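Local coordinates for sulfotransferase (Mycobacterium tuberculosis, PDB 2ZQ5), which probably transfers sulfuryl groups from the donor PAPS to an acceptor substrate, as a mycobacterial sulfotransferase, at residues A[15-20]-A[34-39]; A[73-78]-A[178-183]. All coordinates share one frame; numbering follows the deposited sequence.

Contact 1 of 2, residues A[15-20]-A[34-39]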
# COMPACT_ATOMS: atom_id res chain seq x y z
N GLU A 15 -16.45 -15.89 -11.21
CA GLU A 15 -15.71 -16.94 -10.51
C GLU A 15 -15.02 -16.41 -9.27
O GLU A 15 -15.01 -17.07 -8.23
CB GLU A 15 -14.68 -17.58 -11.45
CG GLU A 15 -15.30 -18.35 -12.61
CD GLU A 15 -14.26 -19.00 -13.50
OE1 GLU A 15 -13.14 -18.45 -13.60
OE2 GLU A 15 -14.56 -20.05 -14.10
N LEU A 16 -14.43 -15.22 -9.36
CA LEU A 16 -13.74 -14.64 -8.21
C LEU A 16 -14.71 -14.34 -7.07
O LEU A 16 -14.40 -14.58 -5.91
CB LEU A 16 -12.99 -13.37 -8.63
CG LEU A 16 -11.74 -13.63 -9.48
CD1 LEU A 16 -11.18 -12.31 -9.98
CD2 LEU A 16 -10.70 -14.37 -8.65
N HIS A 17 -15.88 -13.80 -7.40
CA HIS A 17 -16.88 -13.50 -6.37
C HIS A 17 -17.33 -14.81 -5.73
O HIS A 17 -17.44 -14.91 -4.51
CB HIS A 17 -18.09 -12.77 -6.97
CG HIS A 17 -17.87 -11.31 -7.20
ND1 HIS A 17 -17.13 -10.82 -8.26
CD2 HIS A 17 -18.27 -10.22 -6.49
CE1 HIS A 17 -17.10 -9.50 -8.20
NE2 HIS A 17 -17.78 -9.11 -7.14
N ALA A 18 -17.58 -15.82 -6.56
CA ALA A 18 -18.01 -17.12 -6.06
C ALA A 18 -16.96 -17.75 -5.15
O ALA A 18 -17.30 -18.31 -4.10
CB ALA A 18 -18.32 -18.05 -7.23
N SER A 19 -15.69 -17.66 -5.53
CA SER A 19 -14.62 -18.22 -4.72
C SER A 19 -14.47 -17.50 -3.39
O SER A 19 -14.16 -18.11 -2.37
CB SER A 19 -13.28 -18.18 -5.47
OG SER A 19 -13.29 -19.04 -6.58
N ALA A 20 -14.67 -16.18 -3.40
CA ALA A 20 -14.57 -15.40 -2.18
C ALA A 20 -15.69 -15.84 -1.23
O ALA A 20 -15.45 -16.08 -0.05
CB ALA A 20 -14.70 -13.91 -2.49
N ASP A 34 -17.62 2.40 -5.40
CA ASP A 34 -16.19 2.65 -5.58
C ASP A 34 -15.70 2.14 -6.93
O ASP A 34 -14.50 2.12 -7.21
CB ASP A 34 -15.38 2.04 -4.42
CG ASP A 34 -15.59 0.55 -4.24
OD1 ASP A 34 -16.60 0.01 -4.74
OD2 ASP A 34 -14.75 -0.08 -3.58
N ASN A 35 -16.65 1.74 -7.77
CA ASN A 35 -16.36 1.27 -9.12
C ASN A 35 -15.39 0.09 -9.16
O ASN A 35 -14.57 -0.02 -10.07
CB ASN A 35 -15.82 2.43 -9.96
CG ASN A 35 -15.99 2.23 -11.45
OD1 ASN A 35 -17.03 1.73 -11.89
ND2 ASN A 35 -14.99 2.62 -12.22
N TYR A 36 -15.49 -0.80 -8.18
CA TYR A 36 -14.58 -1.94 -8.10
C TYR A 36 -14.83 -2.98 -9.20
O TYR A 36 -13.90 -3.66 -9.62
CB TYR A 36 -14.67 -2.59 -6.71
CG TYR A 36 -15.72 -3.67 -6.57
CD1 TYR A 36 -15.39 -5.01 -6.76
CD2 TYR A 36 -17.03 -3.35 -6.23
CE1 TYR A 36 -16.35 -6.01 -6.63
CE2 TYR A 36 -18.00 -4.34 -6.10
CZ TYR A 36 -17.65 -5.67 -6.30
OH TYR A 36 -18.61 -6.65 -6.18
N ARG A 37 -16.07 -3.10 -9.66
CA ARG A 37 -16.36 -4.07 -10.71
C ARG A 37 -15.66 -3.73 -12.02
O ARG A 37 -15.07 -4.60 -12.65
CB ARG A 37 -17.87 -4.17 -10.92
CG ARG A 37 -18.58 -4.98 -9.85
CD ARG A 37 -20.08 -5.08 -10.12
NE ARG A 37 -20.73 -6.06 -9.27
CZ ARG A 37 -20.50 -7.37 -9.32
NH1 ARG A 37 -19.63 -7.86 -10.19
NH2 ARG A 37 -21.15 -8.19 -8.51
N GLU A 38 -15.73 -2.46 -12.43
CA GLU A 38 -15.07 -2.05 -13.67
C GLU A 38 -13.57 -2.25 -13.51
O GLU A 38 -12.90 -2.75 -14.42
CB GLU A 38 -15.34 -0.58 -14.00
CG GLU A 38 -14.87 -0.20 -15.41
CD GLU A 38 -14.81 1.30 -15.66
OE1 GLU A 38 -15.51 2.06 -14.96
OE2 GLU A 38 -14.07 1.72 -16.58
N ALA A 39 -13.04 -1.85 -12.36
CA ALA A 39 -11.62 -1.98 -12.09
C ALA A 39 -11.17 -3.43 -12.20
O ALA A 39 -10.16 -3.72 -12.84
CB ALA A 39 -11.30 -1.43 -10.70

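Contact 2 of 2, residues A[73-78]-A[178-183]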
# COMPACT_ATOMS: atom_id res chain seq x y z
N LEU A 73 -15.52 -8.30 1.51
CA LEU A 73 -16.64 -8.93 2.22
C LEU A 73 -16.51 -8.76 3.73
O LEU A 73 -17.50 -8.49 4.41
CB LEU A 73 -16.72 -10.42 1.89
CG LEU A 73 -17.21 -10.81 0.49
CD1 LEU A 73 -16.92 -12.29 0.24
CD2 LEU A 73 -18.71 -10.53 0.37
N LEU A 74 -15.30 -8.93 4.25
CA LEU A 74 -15.06 -8.81 5.69
C LEU A 74 -15.34 -7.39 6.18
O LEU A 74 -15.93 -7.20 7.24
CB LEU A 74 -13.63 -9.20 6.04
CG LEU A 74 -13.28 -10.69 5.86
CD1 LEU A 74 -11.78 -10.90 6.08
CD2 LEU A 74 -14.08 -11.54 6.83
N SER A 75 -14.93 -6.39 5.41
CA SER A 75 -15.18 -5.00 5.79
C SER A 75 -16.67 -4.69 5.77
O SER A 75 -17.19 -4.05 6.68
CB SER A 75 -14.44 -4.03 4.86
OG SER A 75 -13.07 -3.92 5.22
N GLN A 76 -17.36 -5.13 4.72
CA GLN A 76 -18.79 -4.89 4.60
C GLN A 76 -19.53 -5.46 5.81
O GLN A 76 -20.41 -4.81 6.38
CB GLN A 76 -19.33 -5.52 3.31
CG GLN A 76 -20.79 -5.21 3.03
CD GLN A 76 -21.07 -3.72 3.01
OE1 GLN A 76 -20.39 -2.95 2.33
NE2 GLN A 76 -22.08 -3.30 3.77
N SER A 77 -19.16 -6.68 6.19
CA SER A 77 -19.78 -7.33 7.34
C SER A 77 -19.42 -6.61 8.63
O SER A 77 -20.26 -6.44 9.52
CB SER A 77 -19.34 -8.79 7.42
OG SER A 77 -19.97 -9.45 8.51
N ALA A 78 -18.17 -6.18 8.75
CA ALA A 78 -17.72 -5.47 9.94
C ALA A 78 -18.50 -4.17 10.14
O ALA A 78 -18.84 -3.82 11.27
CB ALA A 78 -16.22 -5.18 9.85
N LEU A 178 -6.97 -0.47 -0.08
CA LEU A 178 -7.40 -0.03 -1.40
C LEU A 178 -7.66 -1.18 -2.37
O LEU A 178 -8.43 -1.03 -3.33
CB LEU A 178 -6.36 0.94 -1.99
CG LEU A 178 -6.19 2.25 -1.21
CD1 LEU A 178 -4.91 2.94 -1.65
CD2 LEU A 178 -7.39 3.15 -1.42
N ARG A 179 -7.03 -2.33 -2.13
CA ARG A 179 -7.25 -3.49 -3.00
C ARG A 179 -8.72 -3.89 -2.97
O ARG A 179 -9.21 -4.52 -3.90
CB ARG A 179 -6.38 -4.67 -2.55
CG ARG A 179 -6.72 -5.18 -1.16
CD ARG A 179 -5.92 -6.41 -0.75
NE ARG A 179 -6.19 -6.72 0.65
CZ ARG A 179 -6.14 -7.94 1.19
NH1 ARG A 179 -5.82 -9.00 0.45
NH2 ARG A 179 -6.40 -8.09 2.48
N GLN A 180 -9.43 -3.53 -1.90
CA GLN A 180 -10.85 -3.86 -1.80
C GLN A 180 -11.64 -3.24 -2.95
O GLN A 180 -12.67 -3.78 -3.36
CB GLN A 180 -11.42 -3.38 -0.46
CG GLN A 180 -10.92 -4.14 0.75
CD GLN A 180 -11.68 -3.78 2.02
OE1 GLN A 180 -12.76 -3.19 1.97
NE2 GLN A 180 -11.11 -4.14 3.17
N SER A 181 -11.13 -2.12 -3.46
CA SER A 181 -11.76 -1.39 -4.57
C SER A 181 -11.06 -1.70 -5.90
O SER A 181 -11.44 -1.16 -6.94
CB SER A 181 -11.66 0.12 -4.33
OG SER A 181 -12.23 0.49 -3.09
N LEU A 182 -10.06 -2.57 -5.85
CA LEU A 182 -9.27 -2.93 -7.02
C LEU A 182 -8.64 -1.71 -7.70
O LEU A 182 -8.45 -1.70 -8.92
CB LEU A 182 -10.11 -3.74 -8.03
CG LEU A 182 -10.35 -5.23 -7.72
CD1 LEU A 182 -9.04 -5.91 -7.33
CD2 LEU A 182 -11.37 -5.37 -6.61
N HIS A 183 -8.35 -0.69 -6.90
CA HIS A 183 -7.68 0.53 -7.37
C HIS A 183 -6.36 0.55 -6.60
O HIS A 183 -6.34 0.87 -5.41
CB HIS A 183 -8.48 1.79 -7.04
CG HIS A 183 -9.63 2.05 -7.97
ND1 HIS A 183 -10.75 1.25 -8.01
CD2 HIS A 183 -9.84 3.03 -8.88
CE1 HIS A 183 -11.60 1.73 -8.89
NE2 HIS A 183 -11.08 2.81 -9.43

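Contact 1 of 2, residues A[15-20]-A[34-39]
H17 reaches out from helix 13-24 and meets Y36 and R37, which sit side by side in the first turn of helix 36-50. The backbones stay well apart here, 10.4 Å between the CA atoms of H17 and R37, so long side chains have to span the gap. H17 CB points toward the second helix. From there CG leads into the ring, and ND1 turns back to bond the carbonyl oxygen of V13, one helical turn earlier. On the other branch from CG, H17 CD2 comes to 3.6 Å from Y36 OH; further out, H17 CE1 comes to 3.6 Å from R37 NH1. At the tip, H17 NE2 bonds Y36 OH at 2.8 Å and 164°, a nearly straight bond in which each group lies at the edge of the other's ring. With both nitrogens held, the imidazole has little freedom to turn. Y36 gets its hydroxyl there with CG between the backbone N and the carbonyl carbon (chi1 89°), and R37 CG lies 3.7 Å above one face of the Y36 ring. From that point the R37 chain runs out extended and lays its guanidinium flat on the H17 imidazole, planes 13° apart and centres 4.4 Å apart. A cation stacked this way would tend to disfavour a second charge on H17. F29 meets the H17 ring edge-to-face, and R72 makes a cation-pi contact with Y36. The whole is a histidine-tyrosine hydrogen bond with an arginine-histidine stack over it, joining two helices near the N-terminus of this sulfotransferase.

Contact 2 of 2, residues A[73-78]-A[178-183]
S75 sits on regular helix 55-81, while Q180 faces it from a single 3-10 turn, residues 179-181, closed by i to i+3 bonds from S181 N to L178 O and from L182 N to R179 O, both 2.9 Å. In the sulfotransferase fold, which is related to that of the P-loop NTPases, this is a buried join between a helix preceding the first strand of the parallel beta structure and a loop that follows helix 175-178. L182 next takes the left-handed conformation, and the chain turns away into H183. S75 and Q180 carry the whole contact, and the CB of each points at the opposite segment. Q180 CG stands beside its backbone N, opposite the carbonyl carbon (chi1 -70°), and the rest of the chain is extended, which carries the amide straight across to the serine. Q180 NE2 donates to S75 OG at 2.8 Å, bending to 154° at the hydrogen, with the oxygen close to the amide plane. Q180 OE1 lies alongside the serine too, 3.4 Å from S75 CB. The amide is held at both ends, since OE1 accepts from R211 NE and, weakly, from N215 ND2. Because the arginine can only give a proton, it settles which end of the amide carries the oxygen. The serine oxygen is also gripped twice: besides Q180 it bonds N215 OD1, so N215 reaches both members of the pair from helix 206-219. Just past the turn, H183 ND1 donates to S181 O at 2.7 Å, arriving from above the carbonyl plane.

In the fold
The two contacts come in series along the chain: contact 1 closes by residue 39, before contact 2 opens at residue 73 and reaches on to 178-183. Their centres are about 10 Å apart, on the same side of the chain's centre, with contact 1 the more peripheral. They touch directly: D34 OD2 probably bonds S181 OG at 2.6 Å, Y36 CB packs on S181 O of the 3-10 turn and A39 CB on L182 O just after it. R72 of helix 55-81 pairs with D34 and also holds the Q180 carbonyl. Together they join the N-terminal helices 13-24, 36-50 and 55-81 to a loop belonging to the sulfotransferase family region.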